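2-nitrobenzoate nitroreductase (Pseudomonas fluorescens, PDB 4Z85) reduces the 2-nitro group of 2-nitrobenzoate, as an FMN-dependent enzyme of the flavoredoxin family with a flavin reductase-like domain. Local coordinates at the interface of chains A and B. Residues are numbered along the deposited sequence; one frame, centred on the assembly and turned at random. Chains: chain A/B, 2-nitrobenzoate nitroreductase.

Contact 1: the interface of chains A and B. Residues chain A 24, 188-189, 192-194; chain B 179, 184, 196, 198-199.
B:Arg199 lies across A:Leu188 and beside the backbone oxygen O of A:Tyr193 where two copies of this flavin reductase-like protein meet, short strands 192-195 of chain A and 199-201 of chain B touching through an antiparallel bridge between A:Cys194 and B:Arg199. The arginine shows how a long polar side chain can pack against a partner subunit while NH1 and NE are bonded within its own chain. Its first carbon, CB, sits 3.3 Å from O of A:Tyr193, and CG moves on toward A:Leu188. The chain is fully extended from CG to NE, which carries CD to 3.7 Å from the methyl CD1 of A:Leu188 and the head beyond it. There the leucine side chain meets the arginine at about a right angle, and CD1 of A:Leu188 presses on one guanidinium face, toward its rim, with NE of B:Arg199 nearest at 3.4 Å and CZ scarcely farther. The group is kept from turning by bonds within chain B: NH1 reaches O of B:Val179 at 2.6 Å, close to the guanidinium plane although 44° above the carbonyl plane, and NE reaches O of B:Thr196. NH2 adds weak bonds to O and OG1 of B:Thr196. An alanine in place of B:Arg199 would probably leave those two carbonyl oxygens without these donors and open a gap over CD1 of A:Leu188. B:Thr196 is itself oriented by its hydroxyl OG1, which lies between the backbone N and the carbonyl carbon (chi1 48°) and bonds in plane, on a lone pair, to O of B:Pro184. That turns the methyl CG2 toward chain A, 3.7 Å from CB of A:Cys194, with CB, CG and CD of the A:Pro24 ring about equally near it. At the other end, B:Val179 rests its CG1 3.5 Å from O of A:Gly189. The same oxygen accepts a nearly straight bond from the amide ND2 of A:Asn192, at 2.9 Å.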
loop_
_atom_site.group_PDB
_atom_site.type_symbol
_atom_site.label_atom_id
_atom_site.label_comp_id
_atom_site.label_asym_id
_atom_site.label_seq_id
_atom_site.Cartn_x
_atom_site.Cartn_y
_atom_site.Cartn_z
ATOM N N PRO A 24 -5.958 -4.474 2.984
ATOM C CA PRO A 24 -6.397 -4.022 1.666
ATOM C C PRO A 24 -5.354 -3.047 1.096
ATOM O O PRO A 24 -4.643 -2.403 1.880
ATOM C CB PRO A 24 -7.719 -3.317 1.979
ATOM C CG PRO A 24 -7.460 -2.710 3.354
ATOM C CD PRO A 24 -6.582 -3.698 4.077
ATOM N N LEU A 188 -8.319 -6.297 -2.487
ATOM C CA LEU A 188 -7.992 -7.529 -1.776
ATOM C C LEU A 188 -7.549 -8.590 -2.789
ATOM O O LEU A 188 -7.451 -8.316 -3.988
ATOM C CB LEU A 188 -9.199 -8.033 -0.972
ATOM C CG LEU A 188 -9.677 -7.122 0.157
ATOM C CD1 LEU A 188 -11.020 -7.620 0.677
ATOM C CD2 LEU A 188 -8.636 -7.106 1.269
ATOM N N GLY A 189 -7.288 -9.795 -2.308
ATOM C CA GLY A 189 -6.924 -10.878 -3.209
ATOM C C GLY A 189 -8.046 -11.213 -4.174
ATOM O O GLY A 189 -9.219 -11.066 -3.846
ATOM N N ASN A 192 -11.549 -8.780 -5.768
ATOM C CA ASN A 192 -12.353 -8.345 -4.638
ATOM C C ASN A 192 -11.901 -6.998 -4.108
ATOM O O ASN A 192 -10.703 -6.705 -4.113
ATOM C CB ASN A 192 -12.296 -9.409 -3.549
ATOM C CG ASN A 192 -12.867 -10.729 -4.026
ATOM O OD1 ASN A 192 -14.074 -10.853 -4.207
ATOM N ND2 ASN A 192 -12.003 -11.697 -4.280
ATOM N N TYR A 193 -12.866 -6.192 -3.675
ATOM C CA TYR A 193 -12.614 -4.841 -3.189
ATOM C C TYR A 193 -13.281 -4.646 -1.843
ATOM O O TYR A 193 -14.390 -5.114 -1.626
ATOM C CB TYR A 193 -13.127 -3.809 -4.208
ATOM C CG TYR A 193 -12.380 -3.958 -5.493
ATOM C CD1 TYR A 193 -12.743 -4.927 -6.434
ATOM C CD2 TYR A 193 -11.260 -3.179 -5.750
ATOM C CE1 TYR A 193 -12.016 -5.099 -7.592
ATOM C CE2 TYR A 193 -10.545 -3.338 -6.910
ATOM C CZ TYR A 193 -10.916 -4.297 -7.821
ATOM O OH TYR A 193 -10.160 -4.444 -8.956
ATOM N N CYS A 194 -12.595 -3.959 -0.935
ATOM C CA CYS A 194 -13.154 -3.617 0.356
ATOM C C CYS A 194 -13.603 -2.166 0.355
ATOM O O CYS A 194 -12.818 -1.261 0.084
ATOM C CB CYS A 194 -12.123 -3.866 1.464
ATOM N N VAL B 179 -9.778 -15.822 0.688
ATOM C CA VAL B 179 -9.895 -14.364 0.704
ATOM C C VAL B 179 -11.111 -13.915 1.504
ATOM O O VAL B 179 -11.072 -12.891 2.194
ATOM C CB VAL B 179 -9.943 -13.803 -0.745
ATOM C CG1 VAL B 179 -10.320 -12.328 -0.767
ATOM C CG2 VAL B 179 -8.596 -14.005 -1.428
ATOM N N PRO B 184 -8.164 -8.447 7.018
ATOM C CA PRO B 184 -7.207 -7.488 7.574
ATOM C C PRO B 184 -7.810 -6.098 7.792
ATOM O O PRO B 184 -8.806 -5.735 7.161
ATOM C CB PRO B 184 -6.103 -7.441 6.512
ATOM C CG PRO B 184 -6.812 -7.776 5.227
ATOM C CD PRO B 184 -7.861 -8.803 5.622
ATOM N N THR B 196 -12.286 -4.929 6.776
ATOM C CA THR B 196 -12.591 -5.410 5.433
ATOM C C THR B 196 -13.817 -6.328 5.441
ATOM O O THR B 196 -13.781 -7.457 4.971
ATOM C CB THR B 196 -11.367 -6.113 4.814
ATOM O OG1 THR B 196 -10.811 -7.038 5.753
ATOM C CG2 THR B 196 -10.294 -5.075 4.473
ATOM N N ASP B 198 -16.988 -5.189 4.280
ATOM C CA ASP B 198 -17.987 -4.736 3.311
ATOM C C ASP B 198 -17.376 -4.790 1.914
ATOM O O ASP B 198 -16.722 -3.839 1.475
ATOM C CB ASP B 198 -18.467 -3.324 3.660
ATOM C CG ASP B 198 -19.480 -2.778 2.666
ATOM O OD1 ASP B 198 -20.050 -3.572 1.888
ATOM O OD2 ASP B 198 -19.713 -1.549 2.673
ATOM N N ARG B 199 -17.553 -5.919 1.242
ATOM C CA ARG B 199 -16.805 -6.162 0.010
ATOM C C ARG B 199 -17.684 -6.242 -1.211
ATOM O O ARG B 199 -18.892 -6.492 -1.118
ATOM C CB ARG B 199 -16.010 -7.457 0.115
ATOM C CG ARG B 199 -15.165 -7.522 1.338
ATOM C CD ARG B 199 -14.415 -8.811 1.389
ATOM N NE ARG B 199 -13.562 -8.840 2.570
ATOM C CZ ARG B 199 -12.674 -9.795 2.817
ATOM N NH1 ARG B 199 -12.514 -10.793 1.954
ATOM N NH2 ARG B 199 -11.931 -9.738 3.919
#

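Contact 2: the interface of chains A and B. Residues chain A 165, 170, 175-177; chain B 4, 16-17, 21.
A:Arg176 lays its guanidinium flat over the indole of B:Trp16, a cation-pi stack between strand 176-177 of one flavin reductase-like subunit and helix 11-21 of the other. The planes are 1° apart. NH1 stands 3.4 Å from the centroid of the six-membered ring, CZ covers the five-membered ring, and NH2 lies over the pyrrole side, 3.4 Å from NE1. A bend at chi2 (-56°) folds the arginine so that its CD and NE also run past CB of B:Trp16 before the head spreads over the ring. Such stacking lets a probably charged group bury surface while its N-H bonds run parallel to the indole face, directed outward round the rim of the guanidinium and not into the ring.

One helix position on, B:Leu17 points its CD2 into chain A, 3.5 Å from the backbone oxygen O of A:Leu175. The same methyl meets CD1 of A:Ile170 and the tip, CZ, of A:Phe165; that ring has CD1 of A:Ile170 over the centre of one face. B:Ile4 extends the apolar patch, its CD1 3.6 Å from CD2 of A:Leu175 and near CE1 of A:Phe165. A water gives a polar link between the chains, 2.8 Å both from N of A:Val177 and from O of B:Trp16. At the end of helix 11-21, OG of B:Ser21 bonds to O of B:Leu17 at 2.6 Å.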
loop_
_atom_site.group_PDB
_atom_site.type_symbol
_atom_site.label_atom_id
_atom_site.label_comp_id
_atom_site.label_asym_id
_atom_site.label_seq_id
_atom_site.Cartn_x
_atom_site.Cartn_y
_atom_site.Cartn_z
ATOM N N PHE A 165 -8.940 18.018 -4.735
ATOM C CA PHE A 165 -9.987 17.388 -3.921
ATOM C C PHE A 165 -11.368 17.861 -4.371
ATOM O O PHE A 165 -11.540 19.051 -4.638
ATOM C CB PHE A 165 -9.848 17.734 -2.439
ATOM C CG PHE A 165 -8.491 17.496 -1.861
ATOM C CD1 PHE A 165 -7.493 18.448 -1.990
ATOM C CD2 PHE A 165 -8.227 16.344 -1.129
ATOM C CE1 PHE A 165 -6.243 18.240 -1.436
ATOM C CE2 PHE A 165 -6.977 16.137 -0.570
ATOM C CZ PHE A 165 -5.989 17.081 -0.721
ATOM N N ILE A 170 -12.439 18.059 1.531
ATOM C CA ILE A 170 -11.281 18.767 2.061
ATOM C C ILE A 170 -11.699 19.919 2.966
ATOM O O ILE A 170 -12.593 20.697 2.632
ATOM C CB ILE A 170 -10.374 19.295 0.907
ATOM C CG1 ILE A 170 -9.167 20.067 1.448
ATOM C CG2 ILE A 170 -11.169 20.141 -0.088
ATOM C CD1 ILE A 170 -8.133 19.202 2.164
ATOM N N LEU A 175 -6.516 22.425 6.316
ATOM C CA LEU A 175 -5.629 21.599 5.490
ATOM C C LEU A 175 -5.701 20.141 5.920
ATOM O O LEU A 175 -4.679 19.491 6.134
ATOM C CB LEU A 175 -4.187 22.103 5.555
ATOM C CG LEU A 175 -3.968 23.417 4.814
ATOM C CD1 LEU A 175 -2.513 23.844 4.887
ATOM C CD2 LEU A 175 -4.415 23.266 3.374
ATOM N N ARG A 176 -6.924 19.643 6.067
ATOM C CA ARG A 176 -7.151 18.253 6.437
ATOM C C ARG A 176 -8.150 17.621 5.495
ATOM O O ARG A 176 -9.169 18.224 5.165
ATOM C CB ARG A 176 -7.665 18.134 7.873
ATOM C CG ARG A 176 -6.669 18.545 8.921
ATOM C CD ARG A 176 -5.402 17.757 8.767
ATOM N NE ARG A 176 -4.329 18.312 9.576
ATOM C CZ ARG A 176 -4.137 18.017 10.855
ATOM N NH1 ARG A 176 -4.958 17.172 11.475
ATOM N NH2 ARG A 176 -3.127 18.574 11.513
ATOM N N VAL A 177 -7.869 16.396 5.065
ATOM C CA VAL A 177 -8.875 15.632 4.352
ATOM C C VAL A 177 -10.002 15.336 5.336
ATOM O O VAL A 177 -9.751 15.043 6.511
ATOM C CB VAL A 177 -8.292 14.324 3.774
ATOM C CG1 VAL A 177 -9.383 13.444 3.186
ATOM C CG2 VAL A 177 -7.247 14.655 2.727
ATOM N N ILE B 4 -4.640 22.195 -4.099
ATOM C CA ILE B 4 -3.647 22.611 -3.117
ATOM C C ILE B 4 -2.246 22.237 -3.577
ATOM O O ILE B 4 -1.965 21.061 -3.805
ATOM C CB ILE B 4 -3.894 21.970 -1.746
ATOM C CG1 ILE B 4 -5.254 22.396 -1.179
ATOM C CG2 ILE B 4 -2.767 22.320 -0.798
ATOM C CD1 ILE B 4 -5.525 21.854 0.203
ATOM N N TRP B 16 -0.242 15.115 6.655
ATOM C CA TRP B 16 -1.679 14.913 6.815
ATOM C C TRP B 16 -2.413 14.775 5.491
ATOM O O TRP B 16 -3.334 13.952 5.389
ATOM C CB TRP B 16 -2.302 16.035 7.655
ATOM C CG TRP B 16 -2.093 15.774 9.098
ATOM C CD1 TRP B 16 -1.115 16.289 9.890
ATOM C CD2 TRP B 16 -2.859 14.894 9.924
ATOM N NE1 TRP B 16 -1.227 15.793 11.167
ATOM C CE2 TRP B 16 -2.291 14.934 11.213
ATOM C CE3 TRP B 16 -3.977 14.082 9.700
ATOM C CZ2 TRP B 16 -2.803 14.188 12.280
ATOM C CZ3 TRP B 16 -4.487 13.343 10.762
ATOM C CH2 TRP B 16 -3.895 13.400 12.033
ATOM N N LEU B 17 -2.020 15.542 4.475
ATOM C CA LEU B 17 -2.733 15.469 3.199
ATOM C C LEU B 17 -2.437 14.143 2.453
ATOM O O LEU B 17 -3.345 13.515 1.859
ATOM C CB LEU B 17 -2.388 16.660 2.314
ATOM C CG LEU B 17 -2.945 18.005 2.809
ATOM C CD1 LEU B 17 -2.550 19.116 1.847
ATOM C CD2 LEU B 17 -4.459 17.937 2.955
ATOM N N SER B 21 -5.123 11.055 1.973
ATOM C CA SER B 21 -5.630 10.834 0.616
ATOM C C SER B 21 -5.232 9.500 -0.047
ATOM O O SER B 21 -5.766 9.163 -1.111
ATOM C CB SER B 21 -5.202 11.989 -0.298
ATOM O OG SER B 21 -3.791 12.115 -0.302
HETATM O O HOH W 1 -5.759 14.974 6.191
#

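The C-alpha centres of contact 1 and contact 2 lie about 25 Å apart, and no residue belongs to both. Contact 1 draws mainly on residues 179-199, strands 192-195 and 199-201 among them, with A:Pro24 just past the end of helix 11-21, whereas contact 2 sets strand 3-5 and helix 11-21 of one chain against strands 153-165, 170-171 and 176-177 of the other. Because the interface is two-fold symmetric, each occurs twice. In each chain the stretches 21-24 and 177-179 lead from one contact to the twin of the other, which would be expected to fix the subunits' relative orientation if this dimer is the functional form.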